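Local coordinates for protein putative beta-glucosidase (Bifidobacterium adolescentis, PDB 5WAB) that acts as a glycoside hydrolase family 3 beta-glucosidase, hydrolysing beta-glucosidic linkages at the non-reducing ends of sugars and glycosides, at residues 65-70 / 354-358; 97-103 / 288-292; 45-49 / 69-73; 341-346 / 359-363. All blocks are in the same frame, centred on the assembly; numbering follows the deposited sequence.

Contact 1. Residues 65-70 / 354-358; sequences SVPATC and ITPTK
Two irregular loops, 65-70 and 354-358, meet in parallel sense around Ala-68 and Pro-356, then diverge; 354-356 is extended and Thr-357 turns with helical angles. CA atoms pair at 5.1 Å for Pro-67 with Thr-355 and 5.3 Å for Thr-69 with Pro-356. The backbone of Ala-68 bonds the residues on either side of Pro-356 in sequence: N donates to Thr-355 O (3.1 Å, nearly straight), and O receives a weak, bent bond from Thr-357 N (3.2 Å). Ala-68 O and Thr-355 O, acceptors 3.2 Å apart with no bond between them, also take CA-H...O contacts, from Pro-356 CA (3.3 Å) and Pro-67 CA (3.4 Å) respectively. One water joins the loops at their start, accepting from Ser-65 N and Thr-355 N (3.0 Å each) and donating to Val-66 O (3.1 Å). The pairing ties a loop of the TIM-barrel-type N-terminal domain to one of the C-terminal domain; in family 3 glycosidases the active site lies where these domains meet. Ile-354 N is satisfied by Gln-347, while Gln-474 serves both Cys-70 N and Thr-357 OG1. Thr-69 (chi1 m) bonds Glu-96 through OG1. Thr-357 (chi1 p) sets CG2 3.9 Å from Thr-69 N and 4.0 Å from Pro-67 C. Ile-354 (m, t) places CG2 3.9 Å from Cys-70 CB and 4.4 Å from Ala-68 CB; Cys-70 CB (chi1 t) lies 4.5 Å from Pro-356 CB.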
loop_
_atom_site.group_PDB
_atom_site.type_symbol
_atom_site.label_atom_id
_atom_site.label_comp_id
_atom_site.label_asym_id
_atom_site.label_seq_id
_atom_site.Cartn_x
_atom_site.Cartn_y
_atom_site.Cartn_z
ATOM N N SER A 65 -7.699 15.775 14.989
ATOM C CA SER A 65 -7.083 16.362 16.171
ATOM C C SER A 65 -7.645 15.746 17.453
ATOM O O SER A 65 -7.133 15.999 18.542
ATOM C CB SER A 65 -7.286 17.879 16.182
ATOM O OG SER A 65 -6.594 18.485 15.104
ATOM N N VAL A 66 -8.700 14.949 17.324
ATOM C CA VAL A 66 -9.169 14.151 18.464
ATOM C C VAL A 66 -8.143 13.060 18.742
ATOM O O VAL A 66 -7.751 12.339 17.808
ATOM C CB VAL A 66 -10.548 13.551 18.169
ATOM C CG1 VAL A 66 -10.925 12.532 19.236
ATOM C CG2 VAL A 66 -11.602 14.639 18.082
ATOM N N PRO A 67 -7.700 12.879 19.987
ATOM C CA PRO A 67 -6.632 11.901 20.264
ATOM C C PRO A 67 -7.007 10.500 19.814
ATOM O O PRO A 67 -8.032 9.948 20.216
ATOM C CB PRO A 67 -6.469 11.983 21.786
ATOM C CG PRO A 67 -6.960 13.348 22.142
ATOM C CD PRO A 67 -8.093 13.623 21.195
ATOM N N ALA A 68 -6.163 9.929 18.961
ATOM C CA ALA A 68 -6.376 8.586 18.445
ATOM C C ALA A 68 -5.024 7.919 18.255
ATOM O O ALA A 68 -3.979 8.574 18.258
ATOM C CB ALA A 68 -7.170 8.606 17.134
ATOM N N THR A 69 -5.054 6.600 18.085
ATOM C CA THR A 69 -3.830 5.846 17.856
ATOM C C THR A 69 -3.327 6.086 16.438
ATOM O O THR A 69 -4.037 5.816 15.463
ATOM C CB THR A 69 -4.067 4.359 18.092
ATOM O OG1 THR A 69 -4.482 4.159 19.449
ATOM C CG2 THR A 69 -2.785 3.563 17.813
ATOM N N CYS A 70 -2.104 6.595 16.320
ATOM C CA CYS A 70 -1.485 6.813 15.018
ATOM C C CYS A 70 -0.730 5.542 14.652
ATOM O O CYS A 70 0.381 5.303 15.132
ATOM C CB CYS A 70 -0.573 8.035 15.049
ATOM S SG CYS A 70 0.223 8.431 13.464
ATOM N N ILE A 354 -2.340 13.090 12.864
ATOM C CA ILE A 354 -3.109 12.444 13.920
ATOM C C ILE A 354 -2.457 12.800 15.249
ATOM O O ILE A 354 -1.265 12.538 15.449
ATOM C CB ILE A 354 -3.166 10.919 13.740
ATOM C CG1 ILE A 354 -3.946 10.541 12.486
ATOM C CG2 ILE A 354 -3.767 10.249 14.969
ATOM C CD1 ILE A 354 -4.053 9.052 12.294
ATOM N N THR A 355 -3.229 13.386 16.155
ATOM C CA THR A 355 -2.730 13.635 17.503
ATOM C C THR A 355 -2.665 12.314 18.254
ATOM O O THR A 355 -3.718 11.771 18.613
ATOM C CB THR A 355 -3.627 14.618 18.250
ATOM O OG1 THR A 355 -3.605 15.891 17.591
ATOM C CG2 THR A 355 -3.145 14.786 19.683
ATOM N N PRO A 356 -1.484 11.763 18.515
ATOM C CA PRO A 356 -1.422 10.423 19.106
ATOM C C PRO A 356 -1.896 10.413 20.550
ATOM O O PRO A 356 -1.797 11.407 21.272
ATOM C CB PRO A 356 0.062 10.054 19.006
ATOM C CG PRO A 356 0.787 11.351 18.917
ATOM C CD PRO A 356 -0.157 12.392 18.379
ATOM N N THR A 357 -2.442 9.267 20.960
ATOM C CA THR A 357 -2.782 9.083 22.366
ATOM C C THR A 357 -1.529 9.121 23.231
ATOM O O THR A 357 -1.526 9.719 24.313
ATOM C CB THR A 357 -3.528 7.765 22.567
ATOM O OG1 THR A 357 -2.720 6.682 22.095
ATOM C CG2 THR A 357 -4.836 7.776 21.796
ATOM N N LYS A 358 -0.461 8.478 22.773
ATOM C CA LYS A 358 0.820 8.518 23.458
ATOM C C LYS A 358 1.922 8.357 22.422
ATOM O O LYS A 358 1.802 7.545 21.500
ATOM C CB LYS A 358 0.915 7.426 24.532
ATOM C CG LYS A 358 0.828 6.002 23.999
ATOM C CD LYS A 358 0.643 5.002 25.126
ATOM C CE LYS A 358 -0.709 5.179 25.787
ATOM N NZ LYS A 358 -0.826 4.377 27.032
HETATM O O HOH W 1 -6.128 13.254 15.393
#

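Contact 2. Residues 97-103 / 288-292; sequences CIQEKVA and TRSAM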
loop_
_atom_site.group_PDB
_atom_site.type_symbol
_atom_site.label_atom_id
_atom_site.label_comp_id
_atom_site.label_asym_id
_atom_site.label_seq_id
_atom_site.Cartn_x
_atom_site.Cartn_y
_atom_site.Cartn_z
ATOM N N CYS A 97 -13.403 4.396 15.937
ATOM C CA CYS A 97 -14.517 5.029 15.239
ATOM C C CYS A 97 -15.812 4.867 16.014
ATOM O O CYS A 97 -16.638 5.786 16.048
ATOM C CB CYS A 97 -14.680 4.441 13.836
ATOM S SG CYS A 97 -13.378 4.841 12.661
ATOM N N ILE A 98 -16.006 3.704 16.645
ATOM C CA ILE A 98 -17.240 3.451 17.387
ATOM C C ILE A 98 -17.339 4.375 18.596
ATOM O O ILE A 98 -18.427 4.856 18.937
ATOM C CB ILE A 98 -17.330 1.963 17.781
ATOM C CG1 ILE A 98 -17.496 1.108 16.525
ATOM C CG2 ILE A 98 -18.498 1.718 18.724
ATOM C CD1 ILE A 98 -17.379 -0.380 16.771
ATOM N N GLN A 99 -16.209 4.651 19.254
ATOM C CA GLN A 99 -16.210 5.622 20.344
ATOM C C GLN A 99 -16.558 7.020 19.843
ATOM O O GLN A 99 -17.311 7.752 20.495
ATOM C CB GLN A 99 -14.849 5.636 21.041
ATOM C CG GLN A 99 -14.635 6.815 21.995
ATOM C CD GLN A 99 -13.267 6.798 22.660
ATOM O OE1 GLN A 99 -12.887 5.817 23.301
ATOM N NE2 GLN A 99 -12.517 7.884 22.504
ATOM N N GLU A 100 -16.040 7.398 18.674
ATOM C CA GLU A 100 -16.128 8.768 18.194
ATOM C C GLU A 100 -17.272 8.983 17.212
ATOM O O GLU A 100 -17.339 10.039 16.578
ATOM C CB GLU A 100 -14.801 9.180 17.556
ATOM C CG GLU A 100 -13.649 9.221 18.537
ATOM C CD GLU A 100 -13.843 10.266 19.608
ATOM O OE1 GLU A 100 -14.216 11.405 19.257
ATOM O OE2 GLU A 100 -13.635 9.952 20.799
ATOM N N LYS A 101 -18.182 8.016 17.096
ATOM C CA LYS A 101 -19.376 8.125 16.254
ATOM C C LYS A 101 -19.003 8.426 14.802
ATOM O O LYS A 101 -19.541 9.340 14.175
ATOM C CB LYS A 101 -20.336 9.186 16.800
ATOM C CG LYS A 101 -20.514 9.154 18.319
ATOM C CD LYS A 101 -20.914 7.789 18.863
ATOM C CE LYS A 101 -22.337 7.407 18.532
ATOM N NZ LYS A 101 -22.678 6.138 19.242
ATOM N N VAL A 102 -18.063 7.643 14.272
ATOM C CA VAL A 102 -17.606 7.751 12.887
ATOM C C VAL A 102 -18.019 6.482 12.156
ATOM O O VAL A 102 -17.537 5.390 12.479
ATOM C CB VAL A 102 -16.084 7.954 12.804
ATOM C CG1 VAL A 102 -15.631 7.903 11.353
ATOM C CG2 VAL A 102 -15.677 9.269 13.443
ATOM N N ALA A 103 -18.883 6.624 11.145
ATOM C CA ALA A 103 -19.433 5.448 10.475
ATOM C C ALA A 103 -18.523 4.913 9.380
ATOM O O ALA A 103 -18.540 3.707 9.106
ATOM C CB ALA A 103 -20.811 5.757 9.884
ATOM N N THR A 288 -24.061 0.570 8.800
ATOM C CA THR A 288 -23.298 1.179 9.877
ATOM C C THR A 288 -24.156 1.554 11.076
ATOM O O THR A 288 -23.624 2.082 12.058
ATOM C CB THR A 288 -22.580 2.424 9.362
ATOM O OG1 THR A 288 -23.554 3.381 8.935
ATOM C CG2 THR A 288 -21.698 2.065 8.179
ATOM N N ARG A 289 -25.463 1.281 11.021
ATOM C CA ARG A 289 -26.386 1.766 12.047
ATOM C C ARG A 289 -26.078 1.159 13.408
ATOM O O ARG A 289 -26.025 1.867 14.422
ATOM C CB ARG A 289 -27.828 1.443 11.642
ATOM C CG ARG A 289 -28.889 1.981 12.596
ATOM C CD ARG A 289 -30.300 1.597 12.149
ATOM N NE ARG A 289 -30.587 2.095 10.809
ATOM C CZ ARG A 289 -31.114 3.289 10.550
ATOM N NH1 ARG A 289 -31.419 4.113 11.541
ATOM N NH2 ARG A 289 -31.326 3.663 9.297
ATOM N N SER A 290 -25.870 -0.158 13.450
ATOM C CA SER A 290 -25.652 -0.837 14.723
ATOM C C SER A 290 -24.442 -0.267 15.454
ATOM O O SER A 290 -24.516 0.044 16.648
ATOM C CB SER A 290 -25.498 -2.339 14.497
ATOM O OG SER A 290 -25.661 -3.045 15.715
ATOM N N ALA A 291 -23.310 -0.136 14.758
ATOM C CA ALA A 291 -22.109 0.365 15.419
ATOM C C ALA A 291 -22.284 1.799 15.904
ATOM O O ALA A 291 -21.715 2.176 16.933
ATOM C CB ALA A 291 -20.906 0.261 14.481
ATOM N N MET A 292 -23.083 2.603 15.203
ATOM C CA MET A 292 -23.304 3.981 15.626
ATOM C C MET A 292 -24.384 4.106 16.694
ATOM O O MET A 292 -24.579 5.202 17.231
ATOM C CB MET A 292 -23.669 4.864 14.429
ATOM C CG MET A 292 -22.610 4.954 13.331
ATOM S SD MET A 292 -21.048 5.698 13.839
ATOM C CE MET A 292 -20.016 4.255 14.111
#
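Met-292 folds its side chain over the backbone of 102-103, covering more surface than any other residue here: CE lies 3.2 Å from Val-102 O, and SD lies 3.6 Å from Ala-103 N and 4.0 Å from Ala-103 CB. Two m rotamers at chi1 and chi2 bend the thioether back to that position. Beside it, Ile-98 CG1 meets Ala-291 CB at 4.1 Å, and Thr-288 CG2 packs 3.7 Å from Ala-103 O while its hydroxyl bonds Leu-284 O within its own helix. The one direct polar link is Lys-101 NZ to Met-292 O, 2.9 Å, a charged amine on a carbonyl at the helix C-terminus. Lys-101 has left-handed backbone angles where the chain leaves helix 83-99, and Val-102 N closes that turn on Cys-97 O (2.9 Å). In the TIM-barrel-type domain, the end of helix 271-292 therefore covers the junction between helix 83-99 and strand 102-106, whose Ala-103 bonds Met-41 and Gly-149 toward strands 41-44 and 149-155.

Contact 3. Residues 45-49 / 69-73; sequences GPHGL and TCFPP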
loop_
_atom_site.group_PDB
_atom_site.type_symbol
_atom_site.label_atom_id
_atom_site.label_comp_id
_atom_site.label_asym_id
_atom_site.label_seq_id
_atom_site.Cartn_x
_atom_site.Cartn_y
_atom_site.Cartn_z
ATOM N N GLY A 45 -8.506 8.491 7.637
ATOM C CA GLY A 45 -7.716 7.621 8.460
ATOM C C GLY A 45 -7.268 6.328 7.815
ATOM O O GLY A 45 -7.707 5.246 8.203
ATOM N N PRO A 46 -6.374 6.404 6.826
ATOM C CA PRO A 46 -5.800 5.160 6.289
ATOM C C PRO A 46 -4.919 4.452 7.302
ATOM O O PRO A 46 -4.752 3.228 7.226
ATOM C CB PRO A 46 -4.995 5.633 5.068
ATOM C CG PRO A 46 -5.494 7.018 4.786
ATOM C CD PRO A 46 -5.877 7.588 6.108
ATOM N N HIS A 47 -4.344 5.187 8.250
ATOM C CA HIS A 47 -3.566 4.587 9.324
ATOM C C HIS A 47 -3.997 5.121 10.687
ATOM O O HIS A 47 -3.172 5.259 11.594
ATOM C CB HIS A 47 -2.067 4.792 9.096
ATOM C CG HIS A 47 -1.671 6.224 8.909
ATOM N ND1 HIS A 47 -1.446 6.775 7.666
ATOM C CD2 HIS A 47 -1.457 7.216 9.805
ATOM C CE1 HIS A 47 -1.107 8.044 7.803
ATOM N NE2 HIS A 47 -1.108 8.338 9.092
ATOM N N GLY A 48 -5.281 5.410 10.854
ATOM C CA GLY A 48 -5.815 5.817 12.143
ATOM C C GLY A 48 -6.857 6.914 12.061
ATOM O O GLY A 48 -6.833 7.767 11.177
ATOM N N LEU A 49 -7.778 6.914 13.021
ATOM C CA LEU A 49 -8.844 7.907 13.052
ATOM C C LEU A 49 -8.273 9.315 13.138
ATOM O O LEU A 49 -7.478 9.625 14.030
ATOM C CB LEU A 49 -9.755 7.648 14.247
ATOM C CG LEU A 49 -10.870 8.665 14.477
ATOM C CD1 LEU A 49 -11.818 8.682 13.298
ATOM C CD2 LEU A 49 -11.608 8.347 15.756
ATOM N N THR A 69 -5.054 6.600 18.085
ATOM C CA THR A 69 -3.830 5.846 17.856
ATOM C C THR A 69 -3.327 6.086 16.438
ATOM O O THR A 69 -4.037 5.816 15.463
ATOM C CB THR A 69 -4.067 4.359 18.092
ATOM O OG1 THR A 69 -4.482 4.159 19.449
ATOM C CG2 THR A 69 -2.785 3.563 17.813
ATOM N N CYS A 70 -2.104 6.595 16.320
ATOM C CA CYS A 70 -1.485 6.813 15.018
ATOM C C CYS A 70 -0.730 5.542 14.652
ATOM O O CYS A 70 0.381 5.303 15.132
ATOM C CB CYS A 70 -0.573 8.035 15.049
ATOM S SG CYS A 70 0.223 8.431 13.464
ATOM N N PHE A 71 -1.334 4.718 13.808
ATOM C CA PHE A 71 -0.672 3.506 13.361
ATOM C C PHE A 71 0.381 3.840 12.309
ATOM O O PHE A 71 0.352 4.919 11.711
ATOM C CB PHE A 71 -1.701 2.528 12.804
ATOM C CG PHE A 71 -2.685 2.053 13.827
ATOM C CD1 PHE A 71 -2.390 0.977 14.647
ATOM C CD2 PHE A 71 -3.910 2.682 13.971
ATOM C CE1 PHE A 71 -3.292 0.541 15.595
ATOM C CE2 PHE A 71 -4.816 2.251 14.917
ATOM C CZ PHE A 71 -4.506 1.178 15.730
ATOM N N PRO A 72 1.329 2.939 12.061
ATOM C CA PRO A 72 2.330 3.208 11.032
ATOM C C PRO A 72 1.667 3.388 9.681
ATOM O O PRO A 72 0.767 2.614 9.319
ATOM C CB PRO A 72 3.224 1.955 11.060
ATOM C CG PRO A 72 2.410 0.911 11.747
ATOM C CD PRO A 72 1.588 1.660 12.747
ATOM N N PRO A 73 2.045 4.430 8.938
ATOM C CA PRO A 73 1.558 4.575 7.565
ATOM C C PRO A 73 1.890 3.353 6.725
ATOM O O PRO A 73 2.820 2.599 7.011
ATOM C CB PRO A 73 2.292 5.819 7.059
ATOM C CG PRO A 73 2.521 6.624 8.301
ATOM C CD PRO A 73 2.790 5.619 9.389
#
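His-47, Phe-71 and Pro-73 carry most of this buried contact within the loop that follows strand 41-44, the first strand of the parallel TIM-barrel-type sheet. The loop returns on itself, so that residues 69-73 lie against its beginning. His-47 gives up by far the largest area. Its CA-to-CB bond points toward 69-73, and chi1 p lays one ring face on Pro-73, a CH-pi contact with CG 4.0 Å from the ring centroid and close to the ring normal. Pro-73, at the N-cap position of helix 74-77, is the residue under the ring. Cys-70 SG approaches the same ring obliquely, 4.2 Å from His-47 CD2. The Phe-71 ring turns its edge to His-47 O and Gly-48 CA and packs against helices 83-99 and 301-313. Gly-48 adopts backbone angles of 141°/151°, at which a CB would collide with Thr-69 O. The one direct hydrogen bond is between main chains, from Phe-71 N to His-47 O at 2.9 Å.

Contact 4. Residues 341-346 / 359-363; sequences ARTPRY and MTSFL
Segment 341-346 is an irregular loop that lies against 359-363 in the opposite sense, its start beside Phe-362 and its end beside Met-359; the closest CA pair is Ala-341 with Phe-362, 5.3 Å. Ala-341 and Arg-342 have helix-like backbone angles, whereas Pro-344 is extended (psi 147°). Ala-341 receives the only direct hydrogen bond, from Leu-363 N to its O (3.3 Å, 159°), on the first turn of helix 362-368. Its CB meets Leu-363 CG (chi1 m, chi2 t) at 4.0 Å and its O lies 3.5 Å from Ser-361 CB. Ser-361 (chi1 p) is the N-cap, its OG accepting from Asp-364 N. Arg-342 CB touches Leu-363 CD1 at 3.5 Å, while the side chain, kinked at chi3 (p), leads off to a salt bridge with Glu-339. Pro-344 turns back with CG 3.5 Å from Met-359 SD and CD 4.1 Å from Ser-361 CB. Tyr-346 (chi1 p, chi2 -82°) presents a ring face to Met-359 CG (chi1 t); Met-359 SD is 5.2 Å from the ring centroid, an oblique Met-aromatic contact, and Met-359 CE lies 4.3 Å from Tyr-346 CE1. The contact closes the long connection of a beta-alpha-beta crossover in the C-terminal domain: strand 334-337, helix 362-368 and strand 373-376, the two strands parallel neighbours, with Leu-363 resting on Val-336 and Phe-375.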
loop_
_atom_site.group_PDB
_atom_site.type_symbol
_atom_site.label_atom_id
_atom_site.label_comp_id
_atom_site.label_asym_id
_atom_site.label_seq_id
_atom_site.Cartn_x
_atom_site.Cartn_y
_atom_site.Cartn_z
ATOM N N ALA A 341 15.990 11.279 16.436
ATOM C CA ALA A 341 15.896 10.509 17.671
ATOM C C ALA A 341 15.198 11.284 18.778
ATOM O O ALA A 341 14.585 10.676 19.663
ATOM C CB ALA A 341 17.287 10.081 18.126
ATOM N N ARG A 342 15.285 12.612 18.760
ATOM C CA ARG A 342 14.584 13.439 19.734
ATOM C C ARG A 342 13.272 13.996 19.201
ATOM O O ARG A 342 12.282 14.042 19.937
ATOM C CB ARG A 342 15.491 14.571 20.223
ATOM C CG ARG A 342 14.846 15.466 21.261
ATOM C CD ARG A 342 15.819 16.513 21.752
ATOM N NE ARG A 342 16.529 17.178 20.672
ATOM C CZ ARG A 342 17.417 18.146 20.869
ATOM N NH1 ARG A 342 17.684 18.548 22.104
ATOM N NH2 ARG A 342 18.032 18.713 19.840
ATOM N N THR A 343 13.234 14.415 17.934
ATOM C CA THR A 343 12.013 14.897 17.296
ATOM C C THR A 343 11.642 13.907 16.203
ATOM O O THR A 343 12.074 14.053 15.050
ATOM C CB THR A 343 12.198 16.300 16.714
ATOM O OG1 THR A 343 12.780 17.158 17.704
ATOM C CG2 THR A 343 10.853 16.867 16.271
ATOM N N PRO A 344 10.860 12.876 16.512
ATOM C CA PRO A 344 10.652 11.797 15.543
ATOM C C PRO A 344 9.756 12.222 14.394
ATOM O O PRO A 344 8.841 13.035 14.549
ATOM C CB PRO A 344 9.988 10.697 16.380
ATOM C CG PRO A 344 9.298 11.439 17.466
ATOM C CD PRO A 344 10.186 12.608 17.793
ATOM N N ARG A 345 10.038 11.659 13.225
ATOM C CA ARG A 345 9.152 11.732 12.072
ATOM C C ARG A 345 8.496 10.367 11.911
ATOM O O ARG A 345 9.165 9.388 11.562
ATOM C CB ARG A 345 9.892 12.148 10.804
ATOM C CG ARG A 345 8.987 12.090 9.590
ATOM C CD ARG A 345 9.344 13.107 8.531
ATOM N NE ARG A 345 8.310 13.161 7.502
ATOM C CZ ARG A 345 8.196 12.284 6.509
ATOM N NH1 ARG A 345 9.053 11.280 6.404
ATOM N NH2 ARG A 345 7.221 12.407 5.621
ATOM N N TYR A 346 7.188 10.306 12.158
ATOM C CA TYR A 346 6.478 9.041 12.234
ATOM C C TYR A 346 5.177 8.995 11.446
ATOM O O TYR A 346 4.506 7.959 11.474
ATOM C CB TYR A 346 6.172 8.697 13.697
ATOM C CG TYR A 346 5.247 9.692 14.367
ATOM C CD1 TYR A 346 5.741 10.888 14.880
ATOM C CD2 TYR A 346 3.885 9.445 14.485
ATOM C CE1 TYR A 346 4.909 11.805 15.492
ATOM C CE2 TYR A 346 3.042 10.363 15.100
ATOM C CZ TYR A 346 3.564 11.539 15.599
ATOM O OH TYR A 346 2.743 12.459 16.210
ATOM N N MET A 359 2.986 9.142 22.564
ATOM C CA MET A 359 4.141 8.984 21.695
ATOM C C MET A 359 5.396 9.206 22.523
ATOM O O MET A 359 5.514 10.221 23.215
ATOM C CB MET A 359 4.082 9.962 20.517
ATOM C CG MET A 359 5.109 9.690 19.436
ATOM S SD MET A 359 6.639 10.609 19.634
ATOM C CE MET A 359 6.035 12.296 19.593
ATOM N N THR A 360 6.333 8.263 22.439
ATOM C CA THR A 360 7.608 8.345 23.143
ATOM C C THR A 360 8.735 8.190 22.136
ATOM O O THR A 360 8.809 7.180 21.428
ATOM C CB THR A 360 7.712 7.277 24.240
ATOM O OG1 THR A 360 6.672 7.471 25.207
ATOM C CG2 THR A 360 9.066 7.350 24.937
ATOM N N SER A 361 9.615 9.184 22.081
ATOM C CA SER A 361 10.702 9.164 21.119
ATOM C C SER A 361 11.694 8.051 21.447
ATOM O O SER A 361 11.620 7.390 22.486
ATOM C CB SER A 361 11.411 10.515 21.099
ATOM O OG SER A 361 12.098 10.738 22.318
ATOM N N PHE A 362 12.647 7.859 20.537
ATOM C CA PHE A 362 13.675 6.850 20.758
ATOM C C PHE A 362 14.552 7.223 21.945
ATOM O O PHE A 362 14.942 6.353 22.733
ATOM C CB PHE A 362 14.518 6.674 19.495
ATOM C CG PHE A 362 15.513 5.551 19.581
ATOM C CD1 PHE A 362 15.093 4.230 19.522
ATOM C CD2 PHE A 362 16.868 5.815 19.722
ATOM C CE1 PHE A 362 16.002 3.194 19.598
ATOM C CE2 PHE A 362 17.786 4.778 19.801
ATOM C CZ PHE A 362 17.350 3.466 19.738
ATOM N N LEU A 363 14.852 8.517 22.099
ATOM C CA LEU A 363 15.655 8.972 23.229
ATOM C C LEU A 363 14.943 8.715 24.552
ATOM O O LEU A 363 15.517 8.125 25.477
ATOM C CB LEU A 363 15.984 10.459 23.079
ATOM C CG LEU A 363 17.079 10.838 22.077
ATOM C CD1 LEU A 363 17.380 12.322 22.178
ATOM C CD2 LEU A 363 18.340 10.013 22.298
#

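Contacts 2 and 3 are buried in the TIM-barrel-type domain, one where a helix end meets a helix-strand junction, the other in the loop after the first strand; Leu-49 packs against Cys-97, Glu-100 and Val-102 between them. Contacts 1 and 4 are partly buried; contact 4 lies in the C-terminal domain, and contact 1 bridges the two domains. Thr-69 and Cys-70 are shared by contacts 1 and 3, and Tyr-346 of contact 4 touches both Pro-356 and Cys-70. Chemistry varies with place: backbone bonds and a water between domains, thioether packing and a lysine in contact 2, a histidine-proline CH-pi contact in contact 3, a bond from the first helical turn and Met-aromatic packing in contact 4.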